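Local coordinates for protein type IV pilin structural subunit (Pseudomonas aeruginosa, PDB 3JYZ) that probably serves as the main building block of type IV pili, the thin surface filaments of this bacterium, at residues 117-129 with 136-150. Residues are numbered along the deposited sequence; the frame is centred on the assembly and turned at random. Where two conformers were deposited one is given.
With SO4 (sulfate ion), chain B.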
loop_
_atom_site.group_PDB
_atom_site.type_symbol
_atom_site.label_atom_id
_atom_site.label_comp_id
_atom_site.label_asym_id
_atom_site.label_seq_id
_atom_site.Cartn_x
_atom_site.Cartn_y
_atom_site.Cartn_z
ATOM N N TRP A 117 8.677 1.599 -1.059
ATOM C CA TRP A 117 7.312 1.710 -0.584
ATOM C C TRP A 117 7.266 2.191 0.856
ATOM O O TRP A 117 8.019 1.708 1.713
ATOM C CB TRP A 117 6.612 0.356 -0.681
ATOM C CG TRP A 117 6.338 -0.091 -2.082
ATOM C CD1 TRP A 117 7.175 -0.799 -2.900
ATOM C CD2 TRP A 117 5.135 0.120 -2.822
ATOM N NE1 TRP A 117 6.562 -1.033 -4.115
ATOM C CE2 TRP A 117 5.305 -0.476 -4.089
ATOM C CE3 TRP A 117 3.924 0.764 -2.542
ATOM C CZ2 TRP A 117 4.317 -0.445 -5.069
ATOM C CZ3 TRP A 117 2.940 0.789 -3.511
ATOM C CH2 TRP A 117 3.142 0.189 -4.760
ATOM N N ALA A 118 6.379 3.144 1.107
ATOM C CA ALA A 118 6.081 3.625 2.450
ATOM C C ALA A 118 4.721 3.096 2.884
ATOM O O ALA A 118 3.752 3.166 2.117
ATOM C CB ALA A 118 6.075 5.149 2.463
ATOM N N CYS A 119 4.649 2.544 4.092
ATOM C CA CYS A 119 3.373 2.098 4.635
ATOM C C CYS A 119 2.920 3.056 5.717
ATOM O O CYS A 119 3.698 3.378 6.617
ATOM C CB CYS A 119 3.484 0.698 5.228
ATOM S SG CYS A 119 1.888 0.100 5.881
ATOM N N THR A 120 1.676 3.541 5.628
ATOM C CA THR A 120 1.143 4.407 6.627
ATOM C C THR A 120 -0.224 3.892 7.194
ATOM O O THR A 120 -1.003 3.346 6.502
ATOM C CB THR A 120 0.973 5.858 6.119
ATOM O OG1 THR A 120 0.221 5.833 4.925
ATOM C CG2 THR A 120 2.311 6.502 5.865
ATOM N N SER A 121 -0.399 4.078 8.474
ATOM C CA SER A 121 -1.627 3.773 9.175
ATOM C C SER A 121 -2.202 5.124 9.643
ATOM O O SER A 121 -1.978 6.104 9.061
ATOM C CB SER A 121 -1.312 2.899 10.385
ATOM O OG SER A 121 -0.506 3.601 11.275
ATOM N N ALA A 122 -2.916 5.124 10.737
ATOM C CA ALA A 122 -3.256 6.402 11.315
ATOM C C ALA A 122 -2.016 7.271 11.662
ATOM O O ALA A 122 -2.140 8.450 11.839
ATOM C CB ALA A 122 -4.121 6.160 12.576
ATOM N N SER A 123 -0.878 6.627 11.800
ATOM C CA SER A 123 0.381 7.342 11.987
ATOM C C SER A 123 1.400 6.974 10.892
ATOM O O SER A 123 1.251 6.043 10.193
ATOM C CB SER A 123 0.968 7.175 13.371
ATOM O OG SER A 123 1.055 5.863 13.723
ATOM N N ASN A 124 2.435 7.783 10.798
ATOM C CA ASN A 124 3.416 7.654 9.768
ATOM C C ASN A 124 4.854 7.891 10.261
ATOM O O ASN A 124 5.683 8.323 9.532
ATOM C CB ASN A 124 3.139 8.615 8.632
ATOM C CG ASN A 124 3.303 10.050 9.018
ATOM O OD1 ASN A 124 3.731 10.367 10.030
ATOM N ND2 ASN A 124 2.909 10.903 8.140
ATOM N N ALA A 125 5.089 7.532 11.499
ATOM C CA ALA A 125 6.395 7.797 12.096
ATOM C C ALA A 125 7.520 6.990 11.448
ATOM O O ALA A 125 8.635 7.494 11.293
ATOM C CB ALA A 125 6.366 7.546 13.605
ATOM N N THR A 126 7.255 5.739 11.087
ATOM C CA THR A 126 8.308 4.905 10.532
ATOM C C THR A 126 8.690 5.363 9.140
ATOM O O THR A 126 9.868 5.553 8.855
ATOM C CB THR A 126 7.898 3.430 10.522
ATOM O OG1 THR A 126 7.690 3.007 11.871
ATOM C CG2 THR A 126 8.975 2.565 9.875
ATOM N N ALA A 127 7.695 5.569 8.282
ATOM C CA ALA A 127 7.973 6.061 6.937
ATOM C C ALA A 127 8.697 7.402 7.001
ATOM O O ALA A 127 9.632 7.654 6.234
ATOM C CB ALA A 127 6.692 6.178 6.122
ATOM N N THR A 128 8.266 8.260 7.915
ATOM C CA THR A 128 8.906 9.558 8.082
ATOM C C THR A 128 10.379 9.405 8.464
ATOM O O THR A 128 11.246 10.080 7.903
ATOM C CB THR A 128 8.170 10.404 9.132
ATOM O OG1 THR A 128 6.829 10.645 8.691
ATOM C CG2 THR A 128 8.863 11.744 9.334
ATOM N N ALA A 129 10.661 8.508 9.403
ATOM C CA ALA A 129 12.041 8.258 9.816
ATOM C C ALA A 129 12.886 7.660 8.681
ATOM O O ALA A 129 14.106 7.851 8.637
ATOM C CB ALA A 129 12.078 7.359 11.054
ATOM N N ALA A 136 -0.421 9.788 1.877
ATOM C CA ALA A 136 -1.747 9.868 2.478
ATOM C C ALA A 136 -1.774 9.060 3.774
ATOM O O ALA A 136 -0.953 8.166 3.983
ATOM C CB ALA A 136 -2.800 9.355 1.519
ATOM N N ALA A 137 -2.731 9.365 4.640
ATOM C CA ALA A 137 -2.837 8.650 5.902
ATOM C C ALA A 137 -3.783 7.462 5.791
ATOM O O ALA A 137 -4.821 7.540 5.138
ATOM C CB ALA A 137 -3.303 9.590 7.002
ATOM N N GLY A 138 -3.414 6.357 6.426
ATOM C CA GLY A 138 -4.332 5.249 6.611
ATOM C C GLY A 138 -5.171 5.472 7.862
ATOM O O GLY A 138 -5.225 6.593 8.390
ATOM N N SER A 139 -5.804 4.408 8.353
ATOM C CA SER A 139 -6.735 4.532 9.478
ATOM C C SER A 139 -6.616 3.451 10.563
ATOM O O SER A 139 -7.235 3.557 11.617
ATOM C CB SER A 139 -8.181 4.646 8.967
ATOM O OG SER A 139 -8.587 3.474 8.286
ATOM N N VAL A 140 -5.834 2.405 10.321
ATOM C CA VAL A 140 -5.573 1.439 11.390
ATOM C C VAL A 140 -4.900 2.174 12.563
ATOM O O VAL A 140 -3.896 2.859 12.368
ATOM C CB VAL A 140 -4.663 0.291 10.889
ATOM C CG1 VAL A 140 -4.153 -0.540 12.050
ATOM C CG2 VAL A 140 -5.419 -0.599 9.879
ATOM N N PRO A 141 -5.454 2.063 13.785
ATOM C CA PRO A 141 -4.802 2.748 14.909
ATOM C C PRO A 141 -3.388 2.218 15.091
ATOM O O PRO A 141 -3.143 1.024 14.876
ATOM C CB PRO A 141 -5.671 2.359 16.112
ATOM C CG PRO A 141 -7.044 2.094 15.499
ATOM C CD PRO A 141 -6.732 1.436 14.174
ATOM N N GLN A 142 -2.465 3.091 15.489
ATOM C CA GLN A 142 -1.057 2.721 15.508
ATOM C C GLN A 142 -0.769 1.494 16.375
ATOM O O GLN A 142 0.090 0.691 16.037
ATOM C CB GLN A 142 -0.187 3.914 15.928
ATOM C CG GLN A 142 -0.405 4.302 17.353
ATOM C CD GLN A 142 0.130 5.673 17.714
ATOM O OE1 GLN A 142 0.918 6.282 16.982
ATOM N NE2 GLN A 142 -0.296 6.165 18.867
ATOM N N GLU A 143 -1.490 1.328 17.483
ATOM C CA GLU A 143 -1.202 0.199 18.359
ATOM C C GLU A 143 -1.553 -1.156 17.714
ATOM O O GLU A 143 -1.155 -2.205 18.213
ATOM C CB GLU A 143 -1.887 0.364 19.723
ATOM C CG GLU A 143 -3.412 0.254 19.700
ATOM C CD GLU A 143 -4.120 1.595 19.542
ATOM O OE1 GLU A 143 -3.515 2.554 19.016
ATOM O OE2 GLU A 143 -5.306 1.692 19.934
ATOM N N PHE A 144 -2.294 -1.119 16.608
ATOM C CA PHE A 144 -2.724 -2.328 15.912
ATOM C C PHE A 144 -1.971 -2.526 14.600
ATOM O O PHE A 144 -2.264 -3.448 13.834
ATOM C CB PHE A 144 -4.223 -2.256 15.615
ATOM C CG PHE A 144 -5.092 -2.273 16.842
ATOM C CD1 PHE A 144 -4.924 -3.244 17.817
ATOM C CD2 PHE A 144 -6.099 -1.338 16.998
ATOM C CE1 PHE A 144 -5.739 -3.265 18.935
ATOM C CE2 PHE A 144 -6.914 -1.352 18.118
ATOM C CZ PHE A 144 -6.731 -2.315 19.082
ATOM N N ALA A 145 -1.016 -1.646 14.331
ATOM C CA ALA A 145 -0.238 -1.732 13.098
ATOM C C ALA A 145 1.153 -2.284 13.355
ATOM O O ALA A 145 1.763 -1.967 14.377
ATOM C CB ALA A 145 -0.146 -0.361 12.464
ATOM N N PRO A 146 1.673 -3.096 12.423
ATOM C CA PRO A 146 3.055 -3.554 12.575
ATOM C C PRO A 146 4.021 -2.383 12.399
ATOM O O PRO A 146 3.638 -1.345 11.857
ATOM C CB PRO A 146 3.217 -4.574 11.447
ATOM C CG PRO A 146 2.254 -4.125 10.398
ATOM C CD PRO A 146 1.071 -3.537 11.148
ATOM N N ALA A 147 5.260 -2.554 12.842
ATOM C CA ALA A 147 6.230 -1.464 12.886
ATOM C C ALA A 147 6.380 -0.617 11.610
ATOM O O ALA A 147 6.472 0.614 11.681
ATOM C CB ALA A 147 7.600 -2.010 13.328
ATOM N N GLN A 148 6.415 -1.252 10.449
ATOM C CA GLN A 148 6.692 -0.473 9.246
ATOM C C GLN A 148 5.550 0.457 8.861
ATOM O O GLN A 148 5.726 1.318 7.999
ATOM C CB GLN A 148 7.057 -1.359 8.061
ATOM C CG GLN A 148 5.932 -2.232 7.573
ATOM C CD GLN A 148 5.928 -3.575 8.252
ATOM O OE1 GLN A 148 6.060 -3.672 9.473
ATOM N NE2 GLN A 148 5.782 -4.632 7.461
ATOM N N CYS A 149 4.404 0.305 9.506
ATOM C CA CYS A 149 3.233 1.125 9.219
ATOM C C CYS A 149 2.826 2.092 10.312
ATOM O O CYS A 149 1.920 2.781 10.136
ATOM C CB CYS A 149 2.026 0.259 8.956
ATOM S SG CYS A 149 2.248 -0.962 7.580
ATOM N N ARG A 150 3.555 2.113 11.425
ATOM C CA ARG A 150 3.356 3.088 12.489
ATOM C C ARG A 150 4.110 4.388 12.204
ATOM O O ARG A 150 4.845 4.403 11.284
ATOM C CB ARG A 150 3.837 2.548 13.839
ATOM C CG ARG A 150 3.056 1.353 14.296
ATOM C CD ARG A 150 3.258 0.969 15.757
ATOM N NE ARG A 150 4.578 0.484 16.043
ATOM C CZ ARG A 150 4.926 -0.787 16.088
ATOM N NH1 ARG A 150 4.055 -1.717 15.854
ATOM N NH2 ARG A 150 6.178 -1.130 16.375
ATOM O OXT ARG A 150 3.951 5.379 12.916
HETATM S S SO4 B . 5.995 -4.933 16.045
HETATM O O1 SO4 B . 5.190 -5.950 16.994
HETATM O O2 SO4 B . 6.974 -5.726 15.429
HETATM O O3 SO4 B . 5.023 -4.375 15.212
HETATM O O4 SO4 B . 6.587 -3.999 16.989
HETATM O O HOH W 1 4.919 4.859 8.633
HETATM O O HOH W 2 7.013 2.213 5.806
HETATM O O HOH W 3 0.718 9.731 6.297
#
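S121 and A122, just past the end of strand 114-120, meet the chain at 138-140. A122 N donates to V140 O at 3.0 Å, nearly straight at 166°. G138 N gives S121 O only a weak bond. The chain then turns back through 142-149, and its C-terminus meets the start of helix 125-129. A125 N donates to R150 OXT at 2.8 Å and T126 N to R150 O, so the first turn of the helix takes up both carboxylate oxygens. The helix N-terminus probably helps stabilise the negative charge of this carboxylate. One water joins C119 O, A127 N and R150 O.

C119 and C149 form a disulfide, with SG to SG at 2.0 Å and a chi3 of 95°. The SG of C119 lies anti to the backbone N (chi1 -179°), which directs it across to C149. In type IV pilins such a disulfide bounds the D-region, which here runs from the end of strand 114-120 through helix 125-129 to the second-last residue of the chain. On the sheet side, C119 packs on L90 and S121 on L88, both of strand 87-95.

Hydroxyls make several of the remaining links. T120 OG1 donates to A136 O at 2.8 Å, nearly along the C=O axis. S121 OG accepts from S123 N, an ST turn, and lies 2.8 Å from C149 O. S123 OG donates to R150 OXT, adding a second donor to that oxygen, and rests against Q142 CB. T126 OG1 donates to A147 O at 2.7 Å; R150 N reaches the same oxygen from the opposite face of its plane. R150 NH1 and NH2 hold a sulfate, probably from the crystallisation liquor, which R8 also binds, and NH1 donates to A145 O as well.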